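Local atomic coordinates of probable DNA endonuclease SmrA (Escherichia coli, PDB entry 3QD7), a protein that binds DNA and has DNA endonuclease activity, the present chain being a fragment that holds its Smr (small MutS-related) domain. Residues 42-53 with 76-84; 2-12 with 61-69. All blocks are in the same frame, centred on the assembly; numbering follows the deposited sequence.

Interaction 1: 42-53 with 76-84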
loop_
_atom_site.group_PDB
_atom_site.type_symbol
_atom_site.label_atom_id
_atom_site.label_comp_id
_atom_site.label_asym_id
_atom_site.label_seq_id
_atom_site.Cartn_x
_atom_site.Cartn_y
_atom_site.Cartn_z
ATOM N N GLY A 42 9.889 6.428 -9.768
ATOM C CA GLY A 42 9.007 5.527 -10.492
ATOM C C GLY A 42 7.922 6.262 -11.278
ATOM O O GLY A 42 7.640 7.442 -11.048
ATOM N N LYS A 43 7.328 5.554 -12.225
ATOM C CA LYS A 43 6.260 6.075 -13.043
ATOM C C LYS A 43 4.958 5.583 -12.423
ATOM O O LYS A 43 4.808 4.384 -12.194
ATOM C CB LYS A 43 6.420 5.510 -14.457
ATOM C CG LYS A 43 5.942 6.413 -15.571
ATOM C CD LYS A 43 5.873 5.648 -16.886
ATOM C CE LYS A 43 4.864 6.303 -17.833
ATOM N NZ LYS A 43 4.164 5.264 -18.662
ATOM N N TYR A 44 4.022 6.487 -12.127
ATOM C CA TYR A 44 2.734 6.055 -11.566
ATOM C C TYR A 44 1.516 6.449 -12.392
ATOM O O TYR A 44 0.763 7.329 -11.990
ATOM C CB TYR A 44 2.560 6.531 -10.128
ATOM C CG TYR A 44 3.597 5.973 -9.194
ATOM C CD1 TYR A 44 3.345 4.819 -8.439
ATOM C CD2 TYR A 44 4.841 6.598 -9.066
ATOM C CE1 TYR A 44 4.298 4.316 -7.563
ATOM C CE2 TYR A 44 5.799 6.103 -8.208
ATOM C CZ TYR A 44 5.520 4.968 -7.473
ATOM O OH TYR A 44 6.489 4.511 -6.643
ATOM N N PRO A 45 1.305 5.771 -13.537
ATOM C CA PRO A 45 0.123 6.035 -14.345
ATOM C C PRO A 45 -1.163 5.630 -13.604
ATOM O O PRO A 45 -1.105 4.989 -12.541
ATOM C CB PRO A 45 0.346 5.156 -15.581
ATOM C CG PRO A 45 1.206 4.040 -15.117
ATOM C CD PRO A 45 2.083 4.620 -14.043
ATOM N N GLN A 46 -2.315 5.994 -14.153
ATOM C CA GLN A 46 -3.575 5.729 -13.466
ATOM C C GLN A 46 -3.825 4.250 -13.144
ATOM O O GLN A 46 -4.388 3.934 -12.102
ATOM C CB GLN A 46 -4.742 6.280 -14.266
ATOM C CG GLN A 46 -6.077 6.164 -13.551
ATOM C CD GLN A 46 -7.218 6.458 -14.492
ATOM O OE1 GLN A 46 -7.008 6.990 -15.588
ATOM N NE2 GLN A 46 -8.431 6.110 -14.084
ATOM N N GLN A 47 -3.424 3.351 -14.033
ATOM C CA GLN A 47 -3.738 1.951 -13.849
ATOM C C GLN A 47 -2.831 1.289 -12.802
ATOM O O GLN A 47 -3.046 0.139 -12.404
ATOM C CB GLN A 47 -3.744 1.191 -15.199
ATOM C CG GLN A 47 -2.393 0.968 -15.864
ATOM C CD GLN A 47 -1.892 2.171 -16.688
ATOM O OE1 GLN A 47 -0.720 2.209 -17.067
ATOM N NE2 GLN A 47 -2.776 3.154 -16.968
ATOM N N ALA A 48 -1.821 2.030 -12.363
ATOM C CA ALA A 48 -0.880 1.559 -11.335
ATOM C C ALA A 48 -1.289 2.122 -10.022
ATOM O O ALA A 48 -0.496 2.133 -9.103
ATOM C CB ALA A 48 0.525 2.025 -11.645
ATOM N N SER A 49 -2.512 2.637 -9.917
ATOM C CA SER A 49 -2.927 3.230 -8.662
ATOM C C SER A 49 -4.261 2.669 -8.170
ATOM O O SER A 49 -5.078 2.233 -8.957
ATOM C CB SER A 49 -2.927 4.763 -8.757
ATOM O OG SER A 49 -4.066 5.240 -9.435
ATOM N N LEU A 50 -4.426 2.617 -6.854
ATOM C CA LEU A 50 -5.587 2.027 -6.239
ATOM C C LEU A 50 -6.238 3.053 -5.314
ATOM O O LEU A 50 -5.634 3.485 -4.342
ATOM C CB LEU A 50 -5.176 0.769 -5.455
ATOM C CG LEU A 50 -6.267 0.086 -4.636
ATOM C CD1 LEU A 50 -7.298 -0.586 -5.576
ATOM C CD2 LEU A 50 -5.680 -0.922 -3.654
ATOM N N ASN A 51 -7.483 3.407 -5.604
ATOM C CA ASN A 51 -8.226 4.400 -4.845
ATOM C C ASN A 51 -9.189 3.810 -3.791
ATOM O O ASN A 51 -10.246 3.250 -4.125
ATOM C CB ASN A 51 -8.929 5.347 -5.848
ATOM C CG ASN A 51 -9.790 6.407 -5.182
ATOM O OD1 ASN A 51 -10.451 7.185 -5.865
ATOM N ND2 ASN A 51 -9.789 6.452 -3.878
ATOM N N LEU A 52 -8.820 3.962 -2.511
ATOM C CA LEU A 52 -9.529 3.357 -1.370
ATOM C C LEU A 52 -10.377 4.358 -0.590
ATOM O O LEU A 52 -10.913 4.035 0.491
ATOM C CB LEU A 52 -8.505 2.806 -0.391
ATOM C CG LEU A 52 -8.087 1.340 -0.406
ATOM C CD1 LEU A 52 -8.292 0.705 -1.739
ATOM C CD2 LEU A 52 -6.657 1.170 0.117
ATOM N N LEU A 53 -10.464 5.581 -1.108
ATOM C CA LEU A 53 -11.208 6.637 -0.420
ATOM C C LEU A 53 -12.647 6.210 -0.196
ATOM O O LEU A 53 -13.301 5.676 -1.112
ATOM C CB LEU A 53 -11.147 7.961 -1.181
ATOM C CG LEU A 53 -9.745 8.520 -1.358
ATOM C CD1 LEU A 53 -9.800 9.640 -2.385
ATOM C CD2 LEU A 53 -9.154 9.045 -0.042
ATOM N N LEU A 76 3.836 -4.995 -13.090
ATOM C CA LEU A 76 4.043 -3.643 -12.519
ATOM C C LEU A 76 5.111 -3.684 -11.437
ATOM O O LEU A 76 5.085 -4.550 -10.574
ATOM C CB LEU A 76 2.740 -3.070 -11.946
ATOM C CG LEU A 76 1.750 -2.375 -12.894
ATOM C CD1 LEU A 76 1.329 -3.255 -14.029
ATOM C CD2 LEU A 76 0.523 -1.902 -12.154
ATOM N N ARG A 77 6.037 -2.739 -11.487
ATOM C CA ARG A 77 7.167 -2.704 -10.574
ATOM C C ARG A 77 6.926 -1.741 -9.421
ATOM O O ARG A 77 7.589 -1.808 -8.400
ATOM C CB ARG A 77 8.441 -2.361 -11.331
ATOM C CG ARG A 77 8.821 -3.449 -12.331
ATOM C CD ARG A 77 9.981 -3.018 -13.186
ATOM N NE ARG A 77 11.221 -3.039 -12.424
ATOM C CZ ARG A 77 12.298 -2.335 -12.748
ATOM N NH1 ARG A 77 13.396 -2.439 -12.015
ATOM N NH2 ARG A 77 12.280 -1.527 -13.809
ATOM N N ASN A 78 5.964 -0.851 -9.600
ATOM C CA ASN A 78 5.535 0.035 -8.528
ATOM C C ASN A 78 4.102 0.463 -8.686
ATOM O O ASN A 78 3.603 0.606 -9.791
ATOM C CB ASN A 78 6.458 1.237 -8.364
ATOM C CG ASN A 78 6.949 1.767 -9.680
ATOM O OD1 ASN A 78 8.070 1.462 -10.104
ATOM N ND2 ASN A 78 6.110 2.559 -10.349
ATOM N N VAL A 79 3.436 0.622 -7.550
ATOM C CA VAL A 79 2.044 1.015 -7.543
ATOM C C VAL A 79 1.832 2.052 -6.474
ATOM O O VAL A 79 2.664 2.203 -5.562
ATOM C CB VAL A 79 1.087 -0.185 -7.371
ATOM C CG1 VAL A 79 1.235 -1.110 -8.547
ATOM C CG2 VAL A 79 1.361 -0.957 -6.043
ATOM N N LEU A 80 0.741 2.790 -6.634
ATOM C CA LEU A 80 0.320 3.817 -5.708
ATOM C C LEU A 80 -0.950 3.391 -4.995
ATOM O O LEU A 80 -1.942 3.026 -5.634
ATOM C CB LEU A 80 0.037 5.125 -6.483
ATOM C CG LEU A 80 -0.452 6.331 -5.669
ATOM C CD1 LEU A 80 0.654 6.782 -4.715
ATOM C CD2 LEU A 80 -0.788 7.443 -6.635
ATOM N N ILE A 81 -0.957 3.457 -3.668
ATOM C CA ILE A 81 -2.206 3.225 -2.959
ATOM C C ILE A 81 -2.680 4.483 -2.242
ATOM O O ILE A 81 -1.949 5.058 -1.445
ATOM C CB ILE A 81 -2.110 2.035 -1.970
ATOM C CG1 ILE A 81 -1.594 0.757 -2.666
ATOM C CG2 ILE A 81 -3.479 1.794 -1.299
ATOM C CD1 ILE A 81 -1.352 -0.361 -1.674
ATOM N N ILE A 82 -3.931 4.861 -2.504
ATOM C CA ILE A 82 -4.533 6.070 -1.970
ATOM C C ILE A 82 -5.495 5.734 -0.845
ATOM O O ILE A 82 -6.603 5.213 -1.075
ATOM C CB ILE A 82 -5.310 6.852 -3.076
ATOM C CG1 ILE A 82 -4.458 6.933 -4.363
ATOM C CG2 ILE A 82 -5.731 8.256 -2.561
ATOM C CD1 ILE A 82 -5.233 7.199 -5.661
ATOM N N HIS A 83 -5.076 6.024 0.380
ATOM C CA HIS A 83 -5.919 5.756 1.558
ATOM C C HIS A 83 -6.610 7.005 2.116
ATOM O O HIS A 83 -7.656 6.893 2.749
ATOM C CB HIS A 83 -5.097 5.086 2.649
ATOM C CG HIS A 83 -3.815 5.789 2.933
ATOM N ND1 HIS A 83 -2.592 5.270 2.577
ATOM C CD2 HIS A 83 -3.569 6.984 3.518
ATOM C CE1 HIS A 83 -1.644 6.112 2.938
ATOM N NE2 HIS A 83 -2.213 7.166 3.498
ATOM N N GLY A 84 -6.027 8.183 1.881
ATOM C CA GLY A 84 -6.598 9.427 2.383
ATOM C C GLY A 84 -5.885 9.942 3.621
ATOM O O GLY A 84 -5.087 9.232 4.224
HETATM O O HOH W 1 8.498 2.562 -13.124
#

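Interaction 2: 2-12 with 61-69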
loop_
_atom_site.group_PDB
_atom_site.type_symbol
_atom_site.label_atom_id
_atom_site.label_comp_id
_atom_site.label_asym_id
_atom_site.label_seq_id
_atom_site.Cartn_x
_atom_site.Cartn_y
_atom_site.Cartn_z
ATOM N N ASP A 2 -5.449 -16.890 -8.797
ATOM C CA ASP A 2 -6.723 -16.794 -8.051
ATOM C C ASP A 2 -6.786 -15.503 -7.237
ATOM O O ASP A 2 -6.097 -15.341 -6.208
ATOM C CB ASP A 2 -6.886 -18.012 -7.159
ATOM C CG ASP A 2 -6.321 -19.258 -7.795
ATOM O OD1 ASP A 2 -7.099 -20.195 -8.109
ATOM O OD2 ASP A 2 -5.088 -19.281 -8.000
ATOM N N THR A 3 -7.575 -14.560 -7.752
ATOM C CA THR A 3 -8.075 -13.457 -6.949
ATOM C C THR A 3 -9.457 -13.865 -6.405
ATOM O O THR A 3 -10.382 -13.044 -6.292
ATOM C CB THR A 3 -8.085 -12.096 -7.706
ATOM O OG1 THR A 3 -8.812 -11.133 -6.930
ATOM C CG2 THR A 3 -8.717 -12.213 -9.103
ATOM N N LEU A 4 -9.581 -15.164 -6.103
ATOM C CA LEU A 4 -10.656 -15.651 -5.252
ATOM C C LEU A 4 -10.360 -15.223 -3.834
ATOM O O LEU A 4 -9.232 -15.323 -3.349
ATOM C CB LEU A 4 -10.806 -17.167 -5.334
ATOM C CG LEU A 4 -11.479 -17.759 -6.585
ATOM C CD1 LEU A 4 -11.977 -19.162 -6.273
ATOM C CD2 LEU A 4 -12.624 -16.881 -7.140
ATOM N N GLN A 5 -11.398 -14.742 -3.173
ATOM C CA GLN A 5 -11.271 -14.230 -1.838
ATOM C C GLN A 5 -11.031 -15.315 -0.792
ATOM O O GLN A 5 -10.549 -15.016 0.302
ATOM C CB GLN A 5 -12.458 -13.317 -1.515
ATOM C CG GLN A 5 -12.479 -12.055 -2.443
ATOM C CD GLN A 5 -11.272 -11.131 -2.226
ATOM O OE1 GLN A 5 -10.710 -11.071 -1.119
ATOM N NE2 GLN A 5 -10.883 -10.393 -3.274
ATOM N N LEU A 6 -11.303 -16.577 -1.121
ATOM C CA LEU A 6 -10.875 -17.641 -0.203
ATOM C C LEU A 6 -9.349 -17.735 -0.062
ATOM O O LEU A 6 -8.859 -18.274 0.930
ATOM C CB LEU A 6 -11.539 -18.995 -0.487
ATOM C CG LEU A 6 -11.651 -19.614 -1.871
ATOM C CD1 LEU A 6 -10.411 -20.368 -2.258
ATOM C CD2 LEU A 6 -12.842 -20.552 -1.847
ATOM N N ASP A 7 -8.613 -17.172 -1.027
ATOM C CA ASP A 7 -7.128 -17.091 -0.997
ATOM C C ASP A 7 -6.556 -15.824 -0.335
ATOM O O ASP A 7 -5.335 -15.688 -0.205
ATOM C CB ASP A 7 -6.564 -17.170 -2.412
ATOM C CG ASP A 7 -6.891 -18.478 -3.095
ATOM O OD1 ASP A 7 -6.707 -19.549 -2.478
ATOM O OD2 ASP A 7 -7.329 -18.429 -4.252
ATOM N N ASN A 8 -7.441 -14.912 0.065
ATOM C CA ASN A 8 -7.068 -13.633 0.664
ATOM C C ASN A 8 -6.471 -13.811 2.044
ATOM O O ASN A 8 -7.183 -13.904 3.040
ATOM C CB ASN A 8 -8.267 -12.661 0.710
ATOM C CG ASN A 8 -7.835 -11.207 0.956
ATOM O OD1 ASN A 8 -6.846 -10.957 1.647
ATOM N ND2 ASN A 8 -8.577 -10.250 0.385
ATOM N N PHE A 9 -5.144 -13.821 2.086
ATOM C CA PHE A 9 -4.392 -14.042 3.322
ATOM C C PHE A 9 -4.177 -12.791 4.171
ATOM O O PHE A 9 -3.589 -12.868 5.255
ATOM C CB PHE A 9 -3.033 -14.704 3.011
ATOM C CG PHE A 9 -2.254 -14.028 1.910
ATOM C CD1 PHE A 9 -2.098 -14.664 0.682
ATOM C CD2 PHE A 9 -1.658 -12.757 2.111
ATOM C CE1 PHE A 9 -1.375 -14.051 -0.355
ATOM C CE2 PHE A 9 -0.925 -12.133 1.086
ATOM C CZ PHE A 9 -0.798 -12.783 -0.163
ATOM N N LEU A 10 -4.636 -11.643 3.696
ATOM C CA LEU A 10 -4.524 -10.397 4.475
ATOM C C LEU A 10 -5.260 -10.505 5.827
ATOM O O LEU A 10 -6.413 -10.952 5.889
ATOM C CB LEU A 10 -5.037 -9.207 3.651
ATOM C CG LEU A 10 -4.337 -9.017 2.287
ATOM C CD1 LEU A 10 -4.695 -7.713 1.663
ATOM C CD2 LEU A 10 -2.814 -9.089 2.427
ATOM N N THR A 11 -4.597 -10.087 6.903
ATOM C CA THR A 11 -5.107 -10.346 8.251
ATOM C C THR A 11 -5.661 -9.074 8.880
ATOM O O THR A 11 -5.229 -7.963 8.556
ATOM C CB THR A 11 -4.017 -10.964 9.208
ATOM O OG1 THR A 11 -2.958 -10.025 9.403
ATOM C CG2 THR A 11 -3.454 -12.308 8.666
ATOM N N THR A 12 -6.626 -9.246 9.769
ATOM C CA THR A 12 -7.159 -8.137 10.533
ATOM C C THR A 12 -6.939 -8.470 11.997
ATOM O O THR A 12 -6.425 -9.540 12.329
ATOM C CB THR A 12 -8.663 -7.915 10.269
ATOM O OG1 THR A 12 -9.382 -9.089 10.641
ATOM C CG2 THR A 12 -8.931 -7.632 8.809
ATOM N N ARG A 61 -9.697 -4.448 2.142
ATOM C CA ARG A 61 -8.934 -5.700 2.192
ATOM C C ARG A 61 -9.080 -6.564 0.919
ATOM O O ARG A 61 -8.111 -7.187 0.456
ATOM C CB ARG A 61 -9.308 -6.509 3.431
ATOM C CG ARG A 61 -8.343 -7.653 3.735
ATOM C CD ARG A 61 -8.790 -8.471 4.950
ATOM N NE ARG A 61 -9.912 -9.295 4.558
ATOM C CZ ARG A 61 -9.812 -10.575 4.224
ATOM N NH1 ARG A 61 -8.641 -11.201 4.305
ATOM N NH2 ARG A 61 -10.890 -11.229 3.821
ATOM N N LYS A 62 -10.286 -6.586 0.361
ATOM C CA LYS A 62 -10.547 -7.284 -0.905
ATOM C C LYS A 62 -9.901 -6.571 -2.110
ATOM O O LYS A 62 -9.325 -7.216 -2.974
ATOM C CB LYS A 62 -12.065 -7.469 -1.112
ATOM C CG LYS A 62 -12.761 -8.249 0.024
ATOM C CD LYS A 62 -14.165 -8.795 -0.362
ATOM C CE LYS A 62 -15.175 -7.683 -0.561
ATOM N NZ LYS A 62 -16.564 -8.142 -0.286
ATOM N N MET A 63 -9.988 -5.244 -2.148
ATOM C CA MET A 63 -9.412 -4.445 -3.240
ATOM C C MET A 63 -7.873 -4.489 -3.270
ATOM O O MET A 63 -7.266 -4.652 -4.312
ATOM C CB MET A 63 -9.887 -2.984 -3.124
ATOM C CG MET A 63 -11.387 -2.802 -3.351
ATOM S SD MET A 63 -11.973 -1.178 -2.815
ATOM C CE MET A 63 -11.529 -0.196 -4.244
ATOM N N VAL A 64 -7.247 -4.353 -2.113
ATOM C CA VAL A 64 -5.779 -4.364 -2.037
ATOM C C VAL A 64 -5.246 -5.728 -2.507
ATOM O O VAL A 64 -4.311 -5.815 -3.300
ATOM C CB VAL A 64 -5.303 -4.006 -0.567
ATOM C CG1 VAL A 64 -3.811 -4.290 -0.352
ATOM C CG2 VAL A 64 -5.657 -2.537 -0.231
ATOM N N PHE A 65 -5.863 -6.788 -2.006
ATOM C CA PHE A 65 -5.469 -8.129 -2.371
ATOM C C PHE A 65 -5.614 -8.323 -3.866
ATOM O O PHE A 65 -4.664 -8.716 -4.546
ATOM C CB PHE A 65 -6.312 -9.143 -1.611
ATOM C CG PHE A 65 -5.990 -10.558 -1.941
ATOM C CD1 PHE A 65 -6.893 -11.335 -2.670
ATOM C CD2 PHE A 65 -4.798 -11.130 -1.508
ATOM C CE1 PHE A 65 -6.611 -12.671 -2.962
ATOM C CE2 PHE A 65 -4.510 -12.475 -1.796
ATOM C CZ PHE A 65 -5.416 -13.232 -2.532
ATOM N N SER A 66 -6.797 -8.018 -4.383
ATOM C CA SER A 66 -7.068 -8.167 -5.804
ATOM C C SER A 66 -6.167 -7.262 -6.671
ATOM O O SER A 66 -5.665 -7.675 -7.718
ATOM C CB SER A 66 -8.553 -7.862 -6.044
ATOM O OG SER A 66 -8.885 -8.106 -7.391
ATOM N N PHE A 67 -5.964 -6.019 -6.226
ATOM C CA PHE A 67 -5.144 -5.049 -6.969
ATOM C C PHE A 67 -3.683 -5.496 -7.020
ATOM O O PHE A 67 -3.046 -5.473 -8.071
ATOM C CB PHE A 67 -5.258 -3.657 -6.321
ATOM C CG PHE A 67 -4.342 -2.619 -6.925
ATOM C CD1 PHE A 67 -4.631 -2.045 -8.179
ATOM C CD2 PHE A 67 -3.199 -2.192 -6.225
ATOM C CE1 PHE A 67 -3.786 -1.055 -8.732
ATOM C CE2 PHE A 67 -2.360 -1.201 -6.771
ATOM C CZ PHE A 67 -2.652 -0.636 -8.029
ATOM N N ILE A 68 -3.138 -5.902 -5.883
ATOM C CA ILE A 68 -1.746 -6.348 -5.890
ATOM C C ILE A 68 -1.541 -7.618 -6.746
ATOM O O ILE A 68 -0.580 -7.703 -7.531
ATOM C CB ILE A 68 -1.196 -6.544 -4.453
ATOM C CG1 ILE A 68 -1.242 -5.210 -3.695
ATOM C CG2 ILE A 68 0.271 -7.122 -4.510
ATOM C CD1 ILE A 68 -0.282 -4.157 -4.230
ATOM N N GLN A 69 -2.451 -8.585 -6.629
ATOM C CA GLN A 69 -2.451 -9.742 -7.545
ATOM C C GLN A 69 -2.472 -9.326 -9.025
ATOM O O GLN A 69 -1.724 -9.877 -9.827
ATOM C CB GLN A 69 -3.637 -10.680 -7.279
ATOM C CG GLN A 69 -3.687 -11.324 -5.865
ATOM C CD GLN A 69 -2.484 -12.222 -5.527
ATOM O OE1 GLN A 69 -2.182 -12.460 -4.347
ATOM N NE2 GLN A 69 -1.818 -12.732 -6.541
#

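Interaction 1: 42-53 with 76-84
Four backbone hydrogen bonds join Ala-48 through Leu-52 to Leu-80 and Ile-82 as neighbouring parallel strands, their short axes 13° apart. Leu-80 N gives to Ala-48 O at 2.8 Å, and Leu-80 O takes the N-H of Leu-50. Ile-82 repeats the pattern two residues on: its N reaches Leu-50 O at 2.9 Å, and its O accepts from Leu-52 N. Between these bonds, Ser-49 CA makes a CA-H...O contact of 3.2 Å with Leu-80 O.

The side chains alternate between the two faces of the sheet. Leu-50 and Ile-81 share one with Leu-52, whose CD2 comes to 3.5 Å from Ile-81 CG2; helices 57-73 and 92-105 pack there. Ser-49, Asn-51, Leu-80 and Ile-82 point to the other face, where Leu-53 CG meets Ile-82 CG2. Further along, Leu-53 CD2 lies 3.5 Å from Gly-84 CA, on the side where a CB would clash. Before the strand, Ala-48 CB rests against Leu-76 CD2.

Polar and aromatic groups close the leading end. Tyr-44 brings the CD1-CE1 edge of its ring to the Val-79 to Leu-80 peptide, CE1 lying 3.3 Å from Val-79 O, while Asn-78 ND2 sits over a ring face near the rim, the amide plane turned 49° from the ring. With chi1 at 38°, CG of Asn-78 falls between its own backbone N and carbonyl carbon, and ND2 comes to 2.9 Å from Lys-43 O. A water donates to Asn-78 OD1 and weakly accepts from Lys-43 N. Tyr-44 OH is hydrogen-bonded to Leu-39 O, and its ring stacks with Tyr-127.

Strand 49-51, outermost on its side of the chain's mixed sheet, forms with helix 57-73 and strand 78-82 a beta-alpha-beta unit of the alpha/beta Smr domain.

Interaction 2: 2-12 with 61-69
The Phe-65 ring is sandwiched: Asn-8 CA stands over one face, 3.6 Å from the ring centroid in a CH-pi contact, and Gln-69 CG, from its own helix, lies over the opposite face. Its edge points at the face of Phe-9 in a T-shaped pair, planes at 88°. The Asn-8 amide stacks on the CG end of this ring and also lies over a face of the Arg-61 guanidinium, whose edge meets Leu-10 O.

Turning CG away from its own N (chi1 -164°) carries the Asn-8 amide to the helix, where ND2 donates to Arg-61 O at 3.1 Å from above the carbonyl plane and to Gln-5 OE1 at 2.7 Å. OD1 takes the N-H of Leu-10, an Asx turn. Arg-61 NH1 answers with a 2.7 Å bond to Leu-10 O; its NE bridges to Glu-58. Leu-10 CD1 packs on Val-64 and Phe-65. At the margin, the hydroxyls of Ser-66 and a poorly ordered Thr-3 share a hydrogen bond.

Replacing Asn-8 with alanine would probably leave Arg-61 O and Gln-5 OE1 without this donor and the turn at Leu-10 unbraced. The contact is mixed: apolar packing on Phe-65 and Leu-10, beside an Asn-8 and Arg-61 network satisfying main-chain carbonyls.

From the N terminus, residues 2-12 run outside helix 57-73, and interaction 2 closes a long loop when the chain returns as 61-69. Within that loop lies 42-53, the first half of interaction 1; its partner 76-84 follows the helix, so the two closures cross. Interaction 1 spans mainly that helix, making strand 49-51, helix 57-73 and strand 78-82 one beta-alpha-beta unit. The helix therefore has the sheet beneath it and the N-terminal segment on its outer side. Phe-67 packs on Leu-50 and Val-79 of interaction 1, where Val-64 also touches Leu-50 and Ile-68 touches Val-79, while Phe-65 on the same helix turns toward residues 2-12. The contact centres are about 16 Å apart.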